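Putative carbohydrate-active enzyme (Uncultured organism, PDB 5WH8) probably hydrolyses O-glycosidic bonds in cellulose, acting as the family 5 glycoside hydrolase domain of a longer, multi-modular protein. Local coordinates at residues M34-H37 and G38-W41; A53-D57 and W58-I62; E165-I168 and P169-K173; D197-Y201 and D202-Y206. All blocks are in the same frame, centred on the assembly; numbering follows the deposited sequence.

Interaction 1: residues M34-H37 and G38-W41; sequences MSSH and GLAW. With EDO (1,2-ethanediol), chain M.
Gly38 N donates a hydrogen bond back to the ring of the residue before it, His37 ND1, at 2.9 Å with an N-H...acceptor angle of 160°, and it does so close to the ring plane. A chi1 of -157° makes this possible: it turns CG away from the backbone N of His37 and beside the carbonyl carbon, next to the peptide that follows. From the other end of the imidazole, NE2 bonds to Glu278 OE2 and, weakly, to a bound 1,2-ethanediol, with His37 NE2 3.3 Å from ethanediol O2. Two further polar bonds shape the turn. Ser36 OG donates to His37 O at 2.8 Å, on a lone pair in the carbonyl plane, and Trp41 N reaches Gly38 O at 3.1 Å.

The aromatic contact is rim to rim. Trp41 CE3 lies 3.6 Å from His37 ND1. The planes are at 56°, and each ring meets the other at its edge, so neither lies over the other's face. The indole nitrogen of Trp41 bonds to Trp72 O.

A Leu39 methyl, CD2, sits 3.6 Å from the hydroxyl oxygen Ser36 OG, an ordinary van der Waals contact.

Bonds at both nitrogens fix the rotation of the imidazole. It stands at the C-terminal end of barrel strand 32-36, the end that carries the active site in TIM-barrel glycosidases, consistent with the ethanediol marking part of the cleft.

Interaction 2: residues A53-D57 and W58-I62; sequences ALVKD and WNIDI
Leu54 reaches forward round the end of helix 48-56 to touch both Trp58 and Ile60, and its side chain can be followed outward. CB, nearest the backbone, meets Ile60 CD1 at 3.7 Å. With chi1 at -82°, CG stands opposite the carbonyl carbon of Leu54 and beside its N, and from there the CD2 branch is carried over the indole of Trp58. That methyl comes within 3.6 Å of Trp58 CD2. Leu54 CD2 lies over the five-membered ring of Trp58, 3.8 Å from its centroid and 22° off the normal: a CH-pi contact over the face, offset toward the rim.

The backbone holds these side chains in place. Trp58 N donates to Ala53 O at 3.2 Å, a carbonyl that also takes Asp57 N, so one oxygen closes two turns. Ile60 N points almost straight at Leu54 O, 3.2 Å away with an angle of 175° at the hydrogen. Between them Asn59 leaves helical geometry with positive phi, which lets the chain swing round toward strand 62-68. Water 1 adds a bridge, donating to Val55 O at 3.3 Å and to Ile60 O at 2.6 Å.

Farther out, Trp58 NE1 bonds to Trp293 O, and the indole has Lys304 as a cation-pi partner. The chemistry is that of a helix C-terminus: backbone carbonyls are satisfied by amides from beyond the last turn, while Leu54, Trp58 and Ile60 make an apolar patch that packs on Met34 of strand 32-36.

Interaction 3: residues E165-I168 and P169-K173; sequences EAVI and PVIRK
Arg172 N donates to Ile168 O at 2.8 Å with an angle of 159° at the hydrogen, and one residue earlier Ile171 N donates to Val167 O at 3.1 Å and 156°. Both donors approach nearly along the C=O axis, as expected of regular alpha-helical bonds. Two i to i-4 steps before these are lost. Pro169 has no N-H, so Glu165 O faces carbon instead, 3.1 Å from Pro169 CD, and the helix kinks here; Val170 N, 4.2 Å from Ala166 O, turns weakly to Val167 O. The pattern resumes at Ile171 and runs on to Lys173 N, which bonds to Pro169 O.

Farther from the axis, the Ile168 and Arg172 side chains run alongside each other in the same direction, with Ile168 CG2 3.8 Å from Arg172 CG. Arg172 then bends at chi2 (-75°), and its guanidinium binds Asp202 O through NH1 and Lys178 O through NH2. On an adjoining flank, Val167 CG1 meets Ile171 CD1 at 3.8 Å. Val167 also packs on Trp129 of helix 122-135, and Ile171 on Ile180 of strand 180-182.

This is the C-terminal part of the helix in a beta-alpha-beta unit. Its chemistry implies a local break: two regular i to i-4 bonds are missing at the kink, the pattern resumes at Ile171, and the positive guanidinium is matched to carbonyl oxygens of the loops beside it.

Interaction 4: residues D197-Y201 and D202-Y206; sequences DPLSY and DNVMY. With EDO (1,2-ethanediol), chain C.
Val204 and Tyr206 carry the contact with 197-201, and Asp202 and Asn203 lead up to them. Asn203 has positive phi (54°), so the chain turns here before it straightens; its OD1 accepts from Val16 N.

Val204 is the first strand residue, and its two methyls work separately. With chi1 at 173°, CG1 stands opposite the backbone N and meets Leu199 CD1 at 4.0 Å, while CG2, opposite the carbonyl carbon, touches Tyr201 CB at 3.9 Å. The Leu199 and Val204 side chains run roughly perpendicular to each other. Val204 O accepts a hydrogen bond from ethanediol O2 at 2.8 Å, and the same ethanediol lies at the edge of the Tyr206 ring.

Tyr206, two residues on, again directs its side chain at 197-201. Its hydroxyl carries most of the polar contact: Leu199 N donates to Tyr206 OH at 3.0 Å with an angle of 142° at the hydrogen. Water 2 lies 2.6 Å from Tyr206 OH, near the ring plane, and donates to Leu199 O at 2.8 Å, so hydroxyl and water together span the amide and carbonyl of one residue. Pro198 CB adds a carbon contact with Tyr206 OH at 3.6 Å.

Around this loop, Met205 bonds through its backbone to Ile180 and Cys182 of the adjacent strand 180-182, and Tyr206 to Phe234 of strand 233-239 on the other flank. Tyr206 touches Trp157, and Tyr201 packs on Ile168 and Pro169, all of helix 157-172, so the loop lies beside that helix where strand 204-211 begins.

In the fold
All four contacts are local and follow in series along the chain, none enclosing or crossing another, within one eight-stranded beta-alpha barrel. Interaction 1 turns the chain out of strand 32-36; interaction 2 ends helix 48-56 and leads into strand 62-68. They touch: Met34 N lies 3.3 Å from Ile62 O, a probable hydrogen bond between neighbouring strands, and Met34 SD rests near Trp58. On the far side of the chain's centre from interaction 2, interaction 3 lies in the last turns of helix 157-172 and interaction 4 opens strand 204-211. Their centres are 12 Å apart, and Pro169 CG lies 3.6 Å from Tyr201 OH. The centres of interactions 2 and 3 are about 32 Å apart.

Interaction 1: residues M34-H37 and G38-W41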
# COMPACT_ATOMS: atom_id res chain seq x y z
N MET A 34 2.37 -7.02 2.56
CA MET A 34 1.11 -7.60 2.04
C MET A 34 -0.02 -6.60 2.10
O MET A 34 -0.07 -5.75 2.99
CB MET A 34 0.69 -8.83 2.85
CG MET A 34 1.64 -10.01 2.77
SD MET A 34 1.77 -10.72 1.10
CE MET A 34 0.09 -11.29 0.77
N SER A 35 -0.92 -6.70 1.13
CA SER A 35 -2.19 -5.97 1.10
C SER A 35 -3.37 -6.83 1.55
O SER A 35 -3.46 -8.01 1.21
CB SER A 35 -2.49 -5.46 -0.31
OG SER A 35 -3.66 -4.63 -0.35
N SER A 36 -4.31 -6.22 2.27
CA SER A 36 -5.62 -6.84 2.44
C SER A 36 -6.32 -6.94 1.10
O SER A 36 -5.98 -6.22 0.14
CB SER A 36 -6.50 -6.03 3.42
OG SER A 36 -7.00 -4.83 2.83
N HIS A 37 -7.31 -7.81 1.03
CA HIS A 37 -8.32 -7.77 -0.03
C HIS A 37 -9.41 -6.81 0.50
O HIS A 37 -9.14 -6.02 1.42
CB HIS A 37 -8.82 -9.20 -0.31
CG HIS A 37 -9.43 -9.44 -1.66
ND1 HIS A 37 -10.60 -8.84 -2.07
CD2 HIS A 37 -9.06 -10.27 -2.66
CE1 HIS A 37 -10.92 -9.28 -3.28
NE2 HIS A 37 -9.99 -10.14 -3.67
N GLY A 38 -10.63 -6.84 -0.03
CA GLY A 38 -11.68 -5.99 0.51
C GLY A 38 -11.94 -6.26 1.98
O GLY A 38 -12.21 -7.39 2.36
N LEU A 39 -11.86 -5.24 2.84
CA LEU A 39 -12.04 -5.46 4.28
C LEU A 39 -13.44 -5.99 4.64
O LEU A 39 -13.57 -6.87 5.49
CB LEU A 39 -11.75 -4.17 5.06
CG LEU A 39 -10.32 -3.64 4.88
CD1 LEU A 39 -10.18 -2.23 5.40
CD2 LEU A 39 -9.27 -4.57 5.55
N ALA A 40 -14.48 -5.49 3.97
CA ALA A 40 -15.84 -5.93 4.23
C ALA A 40 -16.09 -7.36 3.73
O ALA A 40 -17.08 -8.02 4.10
CB ALA A 40 -16.84 -4.98 3.57
N TRP A 41 -15.18 -7.86 2.90
CA TRP A 41 -15.36 -9.16 2.29
C TRP A 41 -14.63 -10.29 3.03
O TRP A 41 -15.08 -11.45 2.99
CB TRP A 41 -14.88 -9.11 0.84
CG TRP A 41 -15.60 -8.10 0.00
CD1 TRP A 41 -16.84 -7.56 0.24
CD2 TRP A 41 -15.14 -7.51 -1.22
NE1 TRP A 41 -17.17 -6.68 -0.76
CE2 TRP A 41 -16.14 -6.61 -1.66
CE3 TRP A 41 -13.96 -7.63 -1.97
CZ2 TRP A 41 -16.01 -5.87 -2.82
CZ3 TRP A 41 -13.83 -6.88 -3.12
CH2 TRP A 41 -14.85 -6.02 -3.54
C1 EDO M . -9.43 -9.39 -7.14
O1 EDO M . -8.53 -10.42 -6.68
C2 EDO M . -10.83 -9.91 -7.52
O2 EDO M . -11.32 -10.92 -6.62

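Interaction 2: residues A53-D57 and W58-I62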
# COMPACT_ATOMS: atom_id res chain seq x y z
N ALA A 53 0.93 -13.20 12.97
CA ALA A 53 1.55 -14.24 12.14
C ALA A 53 2.27 -13.62 10.94
O ALA A 53 3.37 -14.05 10.59
CB ALA A 53 0.50 -15.27 11.66
N LEU A 54 1.67 -12.62 10.30
CA LEU A 54 2.33 -11.97 9.18
C LEU A 54 3.68 -11.37 9.60
O LEU A 54 4.67 -11.44 8.85
CB LEU A 54 1.43 -10.89 8.58
CG LEU A 54 0.38 -11.43 7.60
CD1 LEU A 54 -0.65 -10.35 7.34
CD2 LEU A 54 1.05 -11.85 6.31
N VAL A 55 3.72 -10.75 10.76
CA VAL A 55 4.96 -10.11 11.22
C VAL A 55 5.98 -11.13 11.70
O VAL A 55 7.14 -11.12 11.24
CB VAL A 55 4.64 -9.09 12.33
CG1 VAL A 55 5.92 -8.48 12.91
CG2 VAL A 55 3.75 -7.98 11.78
N LYS A 56 5.57 -12.02 12.59
CA LYS A 56 6.51 -12.97 13.19
C LYS A 56 6.92 -14.12 12.27
O LYS A 56 8.07 -14.58 12.35
CB LYS A 56 5.94 -13.55 14.48
CG LYS A 56 5.60 -12.53 15.55
CD LYS A 56 6.79 -11.66 15.99
CE LYS A 56 7.84 -12.44 16.76
NZ LYS A 56 8.94 -11.55 17.24
N ASP A 57 6.00 -14.60 11.43
CA ASP A 57 6.24 -15.75 10.55
C ASP A 57 6.52 -15.40 9.09
O ASP A 57 7.34 -16.06 8.45
CB ASP A 57 5.05 -16.72 10.59
CG ASP A 57 4.65 -17.13 12.00
OD1 ASP A 57 5.54 -17.26 12.88
OD2 ASP A 57 3.44 -17.35 12.23
N TRP A 58 5.85 -14.40 8.52
CA TRP A 58 6.12 -14.04 7.13
C TRP A 58 7.16 -12.90 7.03
O TRP A 58 7.60 -12.60 5.93
CB TRP A 58 4.86 -13.60 6.36
CG TRP A 58 3.69 -14.55 6.23
CD1 TRP A 58 3.19 -15.43 7.16
CD2 TRP A 58 2.85 -14.66 5.08
NE1 TRP A 58 2.09 -16.07 6.65
CE2 TRP A 58 1.86 -15.62 5.37
CE3 TRP A 58 2.83 -14.04 3.83
CZ2 TRP A 58 0.87 -15.97 4.46
CZ3 TRP A 58 1.86 -14.38 2.93
CH2 TRP A 58 0.88 -15.34 3.24
N ASN A 59 7.49 -12.25 8.14
CA ASN A 59 8.52 -11.21 8.17
C ASN A 59 8.14 -9.96 7.37
O ASN A 59 9.01 -9.31 6.78
CB ASN A 59 9.86 -11.77 7.65
CG ASN A 59 10.24 -13.07 8.33
OD1 ASN A 59 10.29 -14.13 7.70
ND2 ASN A 59 10.48 -13.00 9.62
N ILE A 60 6.86 -9.58 7.36
CA ILE A 60 6.47 -8.39 6.60
C ILE A 60 6.96 -7.12 7.31
O ILE A 60 7.12 -7.11 8.53
CB ILE A 60 4.94 -8.26 6.37
CG1 ILE A 60 4.12 -8.01 7.65
CG2 ILE A 60 4.41 -9.47 5.59
CD1 ILE A 60 2.68 -7.58 7.39
N ASP A 61 7.17 -6.08 6.51
CA ASP A 61 7.57 -4.76 7.01
C ASP A 61 6.41 -3.78 7.07
O ASP A 61 6.50 -2.74 7.72
CB ASP A 61 8.63 -4.14 6.12
CG ASP A 61 9.89 -4.96 6.00
OD1 ASP A 61 10.43 -5.41 7.04
OD2 ASP A 61 10.33 -5.14 4.84
N ILE A 62 5.34 -4.10 6.34
CA ILE A 62 4.26 -3.16 6.05
C ILE A 62 2.98 -3.94 5.70
O ILE A 62 3.05 -5.02 5.07
CB ILE A 62 4.68 -2.20 4.90
CG1 ILE A 62 3.61 -1.13 4.62
CG2 ILE A 62 5.04 -2.98 3.64
CD1 ILE A 62 4.21 0.04 3.83
O HOH W 1 8.57 -8.32 10.35

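Interaction 3: residues E165-I168 and P169-K173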
# COMPACT_ATOMS: atom_id res chain seq x y z
N GLU A 165 -4.80 17.89 -5.24
CA GLU A 165 -4.70 19.26 -4.75
C GLU A 165 -5.91 19.65 -3.88
O GLU A 165 -5.85 20.66 -3.16
CB GLU A 165 -4.48 20.21 -5.94
CG GLU A 165 -3.07 20.06 -6.52
CD GLU A 165 -2.81 20.83 -7.80
OE1 GLU A 165 -3.76 21.34 -8.43
OE2 GLU A 165 -1.62 20.90 -8.19
N ALA A 166 -6.98 18.85 -3.92
CA ALA A 166 -8.12 18.99 -3.00
C ALA A 166 -7.88 18.27 -1.67
O ALA A 166 -8.16 18.81 -0.59
CB ALA A 166 -9.42 18.46 -3.66
N VAL A 167 -7.36 17.05 -1.74
CA VAL A 167 -7.18 16.23 -0.54
C VAL A 167 -5.89 16.53 0.25
O VAL A 167 -5.90 16.49 1.48
CB VAL A 167 -7.22 14.70 -0.93
CG1 VAL A 167 -6.78 13.82 0.21
CG2 VAL A 167 -8.64 14.31 -1.43
N ILE A 168 -4.78 16.80 -0.42
CA ILE A 168 -3.51 16.93 0.30
C ILE A 168 -3.53 18.12 1.27
O ILE A 168 -3.03 17.98 2.39
CB ILE A 168 -2.31 17.01 -0.68
CG1 ILE A 168 -2.11 15.61 -1.31
CG2 ILE A 168 -1.03 17.46 0.04
CD1 ILE A 168 -1.05 15.57 -2.38
N PRO A 169 -4.12 19.26 0.88
CA PRO A 169 -4.16 20.34 1.89
C PRO A 169 -4.97 19.98 3.14
O PRO A 169 -4.69 20.48 4.24
CB PRO A 169 -4.82 21.50 1.12
CG PRO A 169 -4.46 21.24 -0.32
CD PRO A 169 -4.56 19.73 -0.45
N VAL A 170 -5.99 19.15 2.98
CA VAL A 170 -6.82 18.71 4.10
C VAL A 170 -6.00 17.81 5.03
O VAL A 170 -6.12 17.88 6.25
CB VAL A 170 -8.06 17.97 3.59
CG1 VAL A 170 -8.83 17.31 4.72
CG2 VAL A 170 -8.97 18.93 2.81
N ILE A 171 -5.17 16.96 4.44
CA ILE A 171 -4.29 16.11 5.23
C ILE A 171 -3.18 16.94 5.92
O ILE A 171 -2.93 16.79 7.11
CB ILE A 171 -3.65 15.01 4.33
CG1 ILE A 171 -4.73 14.00 3.91
CG2 ILE A 171 -2.46 14.34 5.04
CD1 ILE A 171 -4.21 12.94 2.91
N ARG A 172 -2.54 17.82 5.17
CA ARG A 172 -1.35 18.51 5.65
C ARG A 172 -1.67 19.58 6.69
O ARG A 172 -0.80 19.92 7.49
CB ARG A 172 -0.59 19.11 4.46
CG ARG A 172 0.09 18.05 3.57
CD ARG A 172 1.34 17.51 4.25
NE ARG A 172 1.87 16.22 3.77
CZ ARG A 172 2.76 16.08 2.79
NH1 ARG A 172 3.19 17.14 2.10
NH2 ARG A 172 3.17 14.87 2.47
N LYS A 173 -2.90 20.06 6.74
CA LYS A 173 -3.25 21.01 7.81
C LYS A 173 -3.25 20.31 9.18
O LYS A 173 -3.04 20.95 10.20
CB LYS A 173 -4.61 21.66 7.55
CG LYS A 173 -5.82 20.82 7.83
CD LYS A 173 -7.08 21.66 7.80
CE LYS A 173 -8.32 20.80 7.82
NZ LYS A 173 -8.57 20.21 9.15

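Interaction 4: residues D197-Y201 and D202-Y206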
# COMPACT_ATOMS: atom_id res chain seq x y z
N ASP A 197 4.25 16.84 -15.00
CA ASP A 197 3.65 17.93 -14.25
C ASP A 197 3.43 17.50 -12.81
O ASP A 197 2.30 17.33 -12.38
CB ASP A 197 2.32 18.33 -14.90
CG ASP A 197 1.71 19.61 -14.31
OD1 ASP A 197 2.42 20.40 -13.65
OD2 ASP A 197 0.51 19.82 -14.53
N PRO A 198 4.53 17.29 -12.05
CA PRO A 198 4.36 16.72 -10.71
C PRO A 198 3.73 17.66 -9.69
O PRO A 198 3.70 18.89 -9.88
CB PRO A 198 5.80 16.37 -10.28
CG PRO A 198 6.69 17.10 -11.19
CD PRO A 198 5.93 17.41 -12.46
N LEU A 199 3.21 17.07 -8.62
CA LEU A 199 2.70 17.82 -7.47
C LEU A 199 3.81 18.65 -6.80
O LEU A 199 4.97 18.24 -6.78
CB LEU A 199 2.09 16.87 -6.44
CG LEU A 199 0.86 16.11 -6.92
CD1 LEU A 199 0.61 14.86 -6.05
CD2 LEU A 199 -0.33 17.05 -6.86
N SER A 200 3.45 19.82 -6.26
CA SER A 200 4.47 20.70 -5.64
C SER A 200 4.70 20.49 -4.14
O SER A 200 5.45 21.23 -3.51
CB SER A 200 4.10 22.17 -5.88
OG SER A 200 4.14 22.44 -7.27
N TYR A 201 4.08 19.47 -3.57
CA TYR A 201 4.17 19.21 -2.14
C TYR A 201 5.39 18.35 -1.81
O TYR A 201 5.83 17.56 -2.63
CB TYR A 201 2.91 18.48 -1.65
CG TYR A 201 1.62 19.18 -1.98
CD1 TYR A 201 1.19 20.27 -1.25
CD2 TYR A 201 0.81 18.73 -3.02
CE1 TYR A 201 -0.01 20.91 -1.56
CE2 TYR A 201 -0.37 19.34 -3.33
CZ TYR A 201 -0.77 20.45 -2.61
OH TYR A 201 -1.97 21.06 -2.94
N ASP A 202 5.91 18.49 -0.58
CA ASP A 202 6.97 17.62 -0.06
C ASP A 202 6.43 16.24 0.37
O ASP A 202 5.24 16.09 0.66
CB ASP A 202 7.65 18.26 1.17
CG ASP A 202 8.31 19.59 0.87
OD1 ASP A 202 8.88 19.76 -0.23
OD2 ASP A 202 8.29 20.46 1.77
N ASN A 203 7.34 15.27 0.49
CA ASN A 203 7.03 13.94 1.03
C ASN A 203 5.86 13.30 0.28
O ASN A 203 4.91 12.79 0.89
CB ASN A 203 6.74 14.00 2.54
CG ASN A 203 7.99 14.09 3.36
OD1 ASN A 203 9.03 13.53 2.99
ND2 ASN A 203 7.93 14.84 4.45
N VAL A 204 5.96 13.32 -1.05
CA VAL A 204 4.98 12.66 -1.92
C VAL A 204 5.68 11.60 -2.76
O VAL A 204 6.76 11.82 -3.33
CB VAL A 204 4.24 13.67 -2.84
CG1 VAL A 204 3.35 12.96 -3.86
CG2 VAL A 204 3.42 14.64 -2.01
N MET A 205 5.03 10.43 -2.84
CA MET A 205 5.45 9.34 -3.72
C MET A 205 4.31 9.02 -4.68
O MET A 205 3.17 9.43 -4.44
CB MET A 205 5.84 8.09 -2.91
CG MET A 205 6.94 8.39 -1.88
SD MET A 205 7.42 6.95 -0.89
CE MET A 205 8.42 6.07 -2.07
N TYR A 206 4.62 8.31 -5.77
CA TYR A 206 3.67 8.03 -6.84
C TYR A 206 3.51 6.51 -7.00
O TYR A 206 4.48 5.74 -6.98
CB TYR A 206 4.15 8.67 -8.16
CG TYR A 206 4.15 10.18 -8.08
CD1 TYR A 206 5.21 10.86 -7.48
CD2 TYR A 206 3.08 10.92 -8.56
CE1 TYR A 206 5.20 12.25 -7.38
CE2 TYR A 206 3.08 12.32 -8.46
CZ TYR A 206 4.12 12.96 -7.85
OH TYR A 206 4.12 14.35 -7.76
C1 EDO C . 10.12 13.34 -5.52
O1 EDO C . 10.36 13.27 -4.11
C2 EDO C . 8.62 13.21 -5.77
O2 EDO C . 8.23 11.83 -5.70
O HOH W 2 6.02 15.67 -6.58